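Putative membrane protein (Corynebacterium diphtheriae NCTC 13129, PDB 3C8I) is of unknown function; the piece in the crystal is the C-terminal DUF3239 part, a six-stranded antiparallel sheet with helices, of a probable membrane protein. Local coordinates at residues M32-T37 / S115-T120; L49-I54 / D129-T134; Q79-V82 / W88-I91. All coordinates share one frame; numbering follows the deposited sequence.

Contact 1: M32-T37 / S115-T120; sequences MALVNT and SEQWTT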
# COMPACT_ATOMS: atom_id res chain seq x y z
N MET B 32 15.92 -3.97 -9.51
CA MET B 32 16.07 -2.57 -9.91
C MET B 32 15.67 -2.49 -11.36
O MET B 32 16.09 -3.33 -12.15
CB MET B 32 17.53 -2.12 -9.75
CG MET B 32 17.81 -0.63 -10.11
SD MET B 32 19.58 -0.12 -9.97
CE MET B 32 19.72 -0.26 -8.23
N ALA B 33 14.87 -1.49 -11.72
CA ALA B 33 14.48 -1.25 -13.11
C ALA B 33 14.92 0.13 -13.58
O ALA B 33 15.00 1.05 -12.78
CB ALA B 33 12.94 -1.40 -13.30
N LEU B 34 15.20 0.25 -14.88
CA LEU B 34 15.49 1.54 -15.52
C LEU B 34 14.20 2.07 -16.14
O LEU B 34 13.66 1.50 -17.09
CB LEU B 34 16.62 1.38 -16.58
CG LEU B 34 17.09 2.67 -17.28
CD1 LEU B 34 17.90 3.57 -16.35
CD2 LEU B 34 17.89 2.39 -18.55
N VAL B 35 13.70 3.18 -15.60
CA VAL B 35 12.41 3.74 -15.98
C VAL B 35 12.52 5.21 -16.42
O VAL B 35 13.47 5.95 -16.09
CB VAL B 35 11.37 3.60 -14.82
CG1 VAL B 35 11.00 2.13 -14.57
CG2 VAL B 35 11.83 4.29 -13.54
N ASN B 36 11.53 5.63 -17.21
CA ASN B 36 11.43 6.98 -17.70
C ASN B 36 10.42 7.71 -16.85
O ASN B 36 9.25 7.33 -16.83
CB ASN B 36 10.96 6.95 -19.16
CG ASN B 36 10.81 8.34 -19.78
OD1 ASN B 36 11.13 9.36 -19.19
ND2 ASN B 36 10.33 8.35 -21.02
N THR B 37 10.85 8.76 -16.16
CA THR B 37 9.92 9.50 -15.29
C THR B 37 9.04 10.54 -16.00
O THR B 37 8.16 11.15 -15.36
CB THR B 37 10.62 10.16 -14.09
OG1 THR B 37 11.46 11.23 -14.53
CG2 THR B 37 11.45 9.17 -13.33
N SER B 115 20.15 -2.86 -25.78
CA SER B 115 21.35 -3.27 -25.08
C SER B 115 21.90 -2.16 -24.20
O SER B 115 22.44 -2.43 -23.12
CB SER B 115 22.41 -3.67 -26.10
OG SER B 115 22.36 -2.78 -27.20
N GLU B 116 21.78 -0.92 -24.67
CA GLU B 116 22.31 0.26 -23.95
C GLU B 116 21.52 0.60 -22.68
O GLU B 116 22.09 1.09 -21.69
CB GLU B 116 22.36 1.49 -24.88
CG GLU B 116 21.10 1.69 -25.75
CD GLU B 116 21.19 1.04 -27.14
OE1 GLU B 116 22.10 0.21 -27.38
OE2 GLU B 116 20.34 1.36 -28.01
N GLN B 117 20.22 0.31 -22.70
CA GLN B 117 19.41 0.36 -21.49
C GLN B 117 19.83 -0.75 -20.54
O GLN B 117 19.96 -0.53 -19.34
CB GLN B 117 17.93 0.27 -21.81
CG GLN B 117 17.37 1.53 -22.44
CD GLN B 117 15.87 1.47 -22.69
OE1 GLN B 117 15.12 0.75 -22.01
NE2 GLN B 117 15.42 2.26 -23.66
N TRP B 118 20.06 -1.95 -21.08
CA TRP B 118 20.62 -3.03 -20.27
C TRP B 118 21.94 -2.61 -19.64
O TRP B 118 22.14 -2.77 -18.45
CB TRP B 118 20.81 -4.33 -21.08
CG TRP B 118 19.52 -5.08 -21.31
CD1 TRP B 118 18.94 -5.34 -22.51
CD2 TRP B 118 18.68 -5.66 -20.32
NE1 TRP B 118 17.77 -6.04 -22.33
CE2 TRP B 118 17.59 -6.26 -20.99
CE3 TRP B 118 18.73 -5.73 -18.92
CZ2 TRP B 118 16.55 -6.92 -20.31
CZ3 TRP B 118 17.70 -6.39 -18.24
CH2 TRP B 118 16.62 -6.96 -18.93
N THR B 119 22.84 -2.05 -20.44
CA THR B 119 24.15 -1.67 -19.91
C THR B 119 24.05 -0.52 -18.87
O THR B 119 24.66 -0.58 -17.80
CB THR B 119 25.18 -1.43 -21.07
OG1 THR B 119 24.86 -0.22 -21.77
CG2 THR B 119 25.18 -2.59 -22.05
N THR B 120 23.24 0.50 -19.16
CA THR B 120 22.95 1.56 -18.17
C THR B 120 22.46 0.99 -16.82
O THR B 120 22.93 1.41 -15.75
CB THR B 120 21.88 2.56 -18.70
OG1 THR B 120 22.42 3.30 -19.80
CG2 THR B 120 21.43 3.55 -17.59
O HOH W 1 13.27 1.63 -19.89
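Leu34 of strand 29-36 meets helix 115-124 through its two methyl branches, which reach Gln117 and Thr120, about one helical turn apart. The apolar part is small. CD1 of Leu34 lies 3.7 Å from CG2 of Thr120, the two side chains crossing at about a right angle, while CD2 of Leu34 sits between Gln117 and Thr120, 3.9 Å from CB of Gln117 and 3.7 Å from O of Gln117. With chi1 near -176°, CG of Leu34 stands opposite the backbone N, and the branch reaches across to the helix. This is helix-on-sheet packing: the start of helix 115-124 rests on one face of the antiparallel sheet, where Trp47, Pro18 and Leu141 also touch the side chains of the contact.

The polar part runs through water 1, which donates both to O of Leu34 at 2.8 Å and to OE1 of Gln117 at 2.9 Å, bridging strand backbone and helix side chain. The extended chain of Gln117 carries its amide out to that water. Within the helix, the hydroxyl of Thr120 gives its hydrogen to O of Glu116 at 2.9 Å. The same oxygen also takes the backbone N of Thr120 and, from the side, the hydroxyl of Thr119.

Contact 2: L49-I54 / D129-T134; sequences LATRNI and DQVRET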
# COMPACT_ATOMS: atom_id res chain seq x y z
N LEU B 49 16.12 5.07 -11.68
CA LEU B 49 16.20 3.72 -11.16
C LEU B 49 15.08 3.53 -10.16
O LEU B 49 14.89 4.36 -9.26
CB LEU B 49 17.55 3.50 -10.47
CG LEU B 49 18.76 3.84 -11.35
CD1 LEU B 49 20.04 3.90 -10.52
CD2 LEU B 49 18.86 2.84 -12.56
N ALA B 50 14.33 2.44 -10.31
CA ALA B 50 13.22 2.13 -9.40
C ALA B 50 13.46 0.75 -8.84
O ALA B 50 13.71 -0.18 -9.58
CB ALA B 50 11.86 2.19 -10.17
N THR B 51 13.36 0.59 -7.53
CA THR B 51 13.53 -0.72 -6.94
C THR B 51 12.26 -1.29 -6.34
O THR B 51 11.32 -0.56 -5.99
CB THR B 51 14.66 -0.74 -5.86
OG1 THR B 51 14.35 0.18 -4.82
CG2 THR B 51 16.06 -0.49 -6.48
N ARG B 52 12.23 -2.61 -6.22
CA ARG B 52 11.09 -3.30 -5.67
C ARG B 52 11.51 -4.61 -5.04
O ARG B 52 12.24 -5.39 -5.64
CB ARG B 52 10.07 -3.60 -6.77
CG ARG B 52 8.83 -4.30 -6.29
CD ARG B 52 7.84 -4.52 -7.44
NE ARG B 52 6.61 -5.17 -6.97
CZ ARG B 52 5.43 -5.12 -7.57
NH1 ARG B 52 5.30 -4.48 -8.73
NH2 ARG B 52 4.37 -5.75 -7.04
N ASN B 53 10.99 -4.85 -3.84
CA ASN B 53 11.19 -6.10 -3.14
C ASN B 53 10.20 -7.13 -3.64
O ASN B 53 8.98 -6.88 -3.65
CB ASN B 53 11.09 -5.87 -1.65
CG ASN B 53 12.38 -5.33 -1.06
OD1 ASN B 53 13.12 -6.06 -0.38
ND2 ASN B 53 12.67 -4.06 -1.31
N ILE B 54 10.71 -8.26 -4.10
CA ILE B 54 9.89 -9.30 -4.74
C ILE B 54 10.16 -10.66 -4.11
O ILE B 54 11.32 -11.03 -3.86
CB ILE B 54 10.16 -9.34 -6.28
CG1 ILE B 54 9.64 -8.04 -6.93
CG2 ILE B 54 9.48 -10.56 -6.94
CD1 ILE B 54 9.99 -7.95 -8.46
N ASP B 129 21.77 1.24 -2.73
CA ASP B 129 21.57 1.89 -1.44
C ASP B 129 21.19 3.35 -1.62
O ASP B 129 20.33 3.82 -0.91
CB ASP B 129 22.78 1.67 -0.53
CG ASP B 129 22.87 0.21 -0.08
OD1 ASP B 129 21.90 -0.26 0.58
OD2 ASP B 129 23.87 -0.47 -0.41
N GLN B 130 21.78 4.06 -2.59
CA GLN B 130 21.31 5.40 -2.94
C GLN B 130 19.81 5.39 -3.29
O GLN B 130 19.05 6.23 -2.78
CB GLN B 130 22.11 5.98 -4.11
CG GLN B 130 23.56 6.34 -3.80
CD GLN B 130 24.29 6.81 -5.06
OE1 GLN B 130 23.81 7.68 -5.80
NE2 GLN B 130 25.46 6.22 -5.31
N VAL B 131 19.38 4.44 -4.14
CA VAL B 131 17.95 4.37 -4.52
C VAL B 131 17.08 4.13 -3.31
O VAL B 131 16.05 4.78 -3.13
CB VAL B 131 17.63 3.26 -5.56
CG1 VAL B 131 16.13 3.31 -5.91
CG2 VAL B 131 18.47 3.44 -6.79
N ARG B 132 17.50 3.20 -2.46
CA ARG B 132 16.70 2.92 -1.26
C ARG B 132 16.73 4.08 -0.25
O ARG B 132 15.92 4.08 0.66
CB ARG B 132 17.12 1.59 -0.61
CG ARG B 132 16.79 0.38 -1.49
CD ARG B 132 16.82 -0.94 -0.72
NE ARG B 132 18.17 -1.32 -0.29
CZ ARG B 132 18.53 -2.55 0.07
NH1 ARG B 132 17.66 -3.55 0.06
NH2 ARG B 132 19.78 -2.78 0.44
N GLU B 133 17.65 5.05 -0.40
CA GLU B 133 17.65 6.25 0.48
C GLU B 133 16.61 7.31 0.05
O GLU B 133 16.38 8.26 0.79
CB GLU B 133 19.02 6.95 0.55
CG GLU B 133 20.25 6.14 1.03
CD GLU B 133 20.11 5.48 2.41
OE1 GLU B 133 19.05 5.63 3.06
OE2 GLU B 133 21.08 4.79 2.85
N THR B 134 16.02 7.15 -1.14
CA THR B 134 15.01 8.10 -1.63
C THR B 134 13.67 7.75 -0.99
O THR B 134 13.50 6.64 -0.51
CB THR B 134 14.89 8.03 -3.17
OG1 THR B 134 14.24 6.80 -3.56
CG2 THR B 134 16.28 8.12 -3.82
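Val131 turns both methyls onto strand 47-54, because chi1 near -179° sets CG1 opposite the backbone N and CG2 opposite the carbonyl carbon. On the strand side, chi1 of Thr51 at 59° places OG1 between its backbone N and carbonyl carbon, leaving CG2 beside the N; both branches then face the valine.

Both branches of Val131 touch Leu49, and CG1 goes on to Thr51. CG2 packs 3.8 Å from CB of Leu49, with CD1 of the same leucine a little farther off; these two side chains cross at about a right angle. CG1 lies 3.7 Å from the backbone O of Leu49 and 3.8 Å from OG1 of Thr51. Thr51 and Val131 point at each other end to end, and CG2 of the threonine is likewise 3.8 Å from CG1 of the valine. Beyond this, the aliphatic part of Arg132 passes across Thr51, its CG 4.1 Å from OG1.

The far end of Arg132 turns back along its own helix. NH2 reaches OD1 of Asp129 at 3.3 Å in a long but nearly straight salt bridge; OD1 lies in the guanidinium plane and is met on its syn side, though from 32° out of the carboxylate plane. NH1 pairs with Glu23, so two acidic groups probably fix how the guanidinium is turned, with the like charge of Arg27 of a neighbouring subunit close by.

Farther along, OG1 of Thr134 gives its hydrogen to O of Val131 at 2.7 Å, in the carbonyl plane; the backbone N of Thr134 binds the same oxygen. Leu139 also touches Val131. This is helix-on-sheet packing: helix 128-132 lies against strand 47-54 of the antiparallel sheet, which the chain then joins as strand 138-140, the outermost within this chain.

Contact 3: Q79-V82 / W88-I91; sequences QRSV and WDQI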
# COMPACT_ATOMS: atom_id res chain seq x y z
N GLN B 79 2.76 7.20 -9.89
CA GLN B 79 2.08 8.30 -9.24
C GLN B 79 2.75 9.59 -9.63
O GLN B 79 3.98 9.67 -9.65
CB GLN B 79 2.07 8.14 -7.71
CG GLN B 79 1.53 6.76 -7.24
CD GLN B 79 0.17 6.41 -7.80
OE1 GLN B 79 -0.68 7.27 -7.99
NE2 GLN B 79 -0.05 5.12 -8.05
N ARG B 80 1.93 10.60 -9.91
CA ARG B 80 2.43 11.91 -10.36
C ARG B 80 3.14 12.70 -9.27
O ARG B 80 2.81 12.58 -8.08
CB ARG B 80 1.27 12.74 -10.95
CG ARG B 80 0.89 12.27 -12.35
CD ARG B 80 -0.49 12.76 -12.81
NE ARG B 80 -0.95 12.00 -13.98
CZ ARG B 80 -0.74 12.35 -15.26
NH1 ARG B 80 -0.10 13.48 -15.57
NH2 ARG B 80 -1.19 11.56 -16.24
N SER B 81 4.11 13.51 -9.67
CA SER B 81 4.79 14.40 -8.75
C SER B 81 3.85 15.56 -8.40
O SER B 81 3.04 15.98 -9.24
CB SER B 81 6.08 14.94 -9.35
OG SER B 81 5.77 15.69 -10.50
N VAL B 82 3.97 16.07 -7.18
CA VAL B 82 3.15 17.17 -6.72
C VAL B 82 3.59 18.50 -7.35
O VAL B 82 2.78 19.21 -7.96
CB VAL B 82 3.12 17.31 -5.14
CG1 VAL B 82 4.45 17.00 -4.53
CG2 VAL B 82 2.70 18.73 -4.70
N TRP B 88 6.48 11.44 -13.17
CA TRP B 88 6.14 10.43 -12.14
C TRP B 88 7.14 10.54 -11.01
O TRP B 88 8.34 10.64 -11.25
CB TRP B 88 6.21 9.02 -12.70
CG TRP B 88 5.43 8.77 -13.95
CD1 TRP B 88 5.92 8.56 -15.20
CD2 TRP B 88 4.01 8.67 -14.05
NE1 TRP B 88 4.89 8.35 -16.08
CE2 TRP B 88 3.71 8.42 -15.39
CE3 TRP B 88 2.96 8.77 -13.11
CZ2 TRP B 88 2.39 8.27 -15.85
CZ3 TRP B 88 1.65 8.62 -13.57
CH2 TRP B 88 1.38 8.37 -14.92
N ASP B 89 6.64 10.56 -9.78
CA ASP B 89 7.51 10.55 -8.59
C ASP B 89 7.63 9.14 -7.97
O ASP B 89 8.47 8.90 -7.11
CB ASP B 89 7.05 11.59 -7.57
CG ASP B 89 7.87 12.90 -7.63
OD1 ASP B 89 8.67 13.07 -8.59
OD2 ASP B 89 7.73 13.76 -6.74
N GLN B 90 6.83 8.22 -8.45
CA GLN B 90 6.84 6.83 -8.02
C GLN B 90 6.45 5.98 -9.21
O GLN B 90 5.53 6.35 -9.93
CB GLN B 90 5.84 6.61 -6.86
CG GLN B 90 5.89 5.20 -6.21
CD GLN B 90 5.16 4.13 -6.97
OE1 GLN B 90 5.51 2.94 -6.87
NE2 GLN B 90 4.16 4.50 -7.73
N ILE B 91 7.14 4.86 -9.42
CA ILE B 91 6.83 3.92 -10.51
C ILE B 91 7.01 2.47 -10.01
O ILE B 91 8.07 2.16 -9.44
CB ILE B 91 7.78 4.14 -11.73
CG1 ILE B 91 7.57 5.53 -12.35
CG2 ILE B 91 7.58 3.04 -12.78
CD1 ILE B 91 8.55 5.88 -13.47
O HOH W 2 2.19 2.92 -8.15
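Gln79 and Gln90 lie side by side across a beta hairpin, strands 70-80 and 88-95, at a classic beta bulge: Asp89 and Gln90 both face Gln79. The two glutamines point the same way, their amide planes only 19° apart, and CG of Gln79 lies 3.5 Å from NE2 of Gln90. Both chains bend at chi2, which brings the amide nitrogens close enough for water 2 to accept from each; its bond to NE2 of Gln79 is 3.1 Å long. OE1 of Gln90 takes a hydrogen bond from OG of Ser92, two residues further along the strand, while Ala107 of the fourth subunit packs on both glutamines.

Beneath the pair, the backbone carries the bulge. N of Gln79 donates to O of Gln90 at 2.9 Å, and O of Gln79 receives N of Asp89 at 2.8 Å, almost in line with the carbonyl, plus a weak bond from N of Gln90. One carbonyl oxygen thus serves two successive amides, and the register slips by one residue.

The Trp88 ring comes up to the other strand with its edge. Its CE3 is 3.6 Å from C of Gln79, which lies in the ring plane. The side chain of Arg80 slants past the indole, with CG nearest to CZ3 and the guanidinium plane turned 58° from the ring, so the two do not stack. Val39 touches both residues.

Asp89 is set differently: its CB points toward the 79-82 segment, and its carboxylate comes against Ser81. The serine hydroxyl is directed elsewhere, bonding to O of Ser87 in the turn. The carboxylate meets the serine's methylene, with OD1 and OD2 of Asp89 each 3.3 Å from CB of Ser81, a tight contact.

From the N terminus, the chain first passes 32-37 and then its sheet neighbour 49-54, the strand halves of contacts 1 and 2. Contact 3 comes next and closes the short hairpin 79-82 / 88-91, which falls within the long loops of both other contacts. Helix segment 115-120 then closes contact 1, and 129-134 closes contact 2, so these two cross along the chain. N of Ala33 probably bonds to O of Ala50. Ile91 packs on Val35 and its O touches CB of Ala50, while O of Thr37, just past the strand, probably takes N of Trp88. Contacts 1 and 2 lay two successive helices on one antiparallel sheet; contact 3 pairs two strands of it.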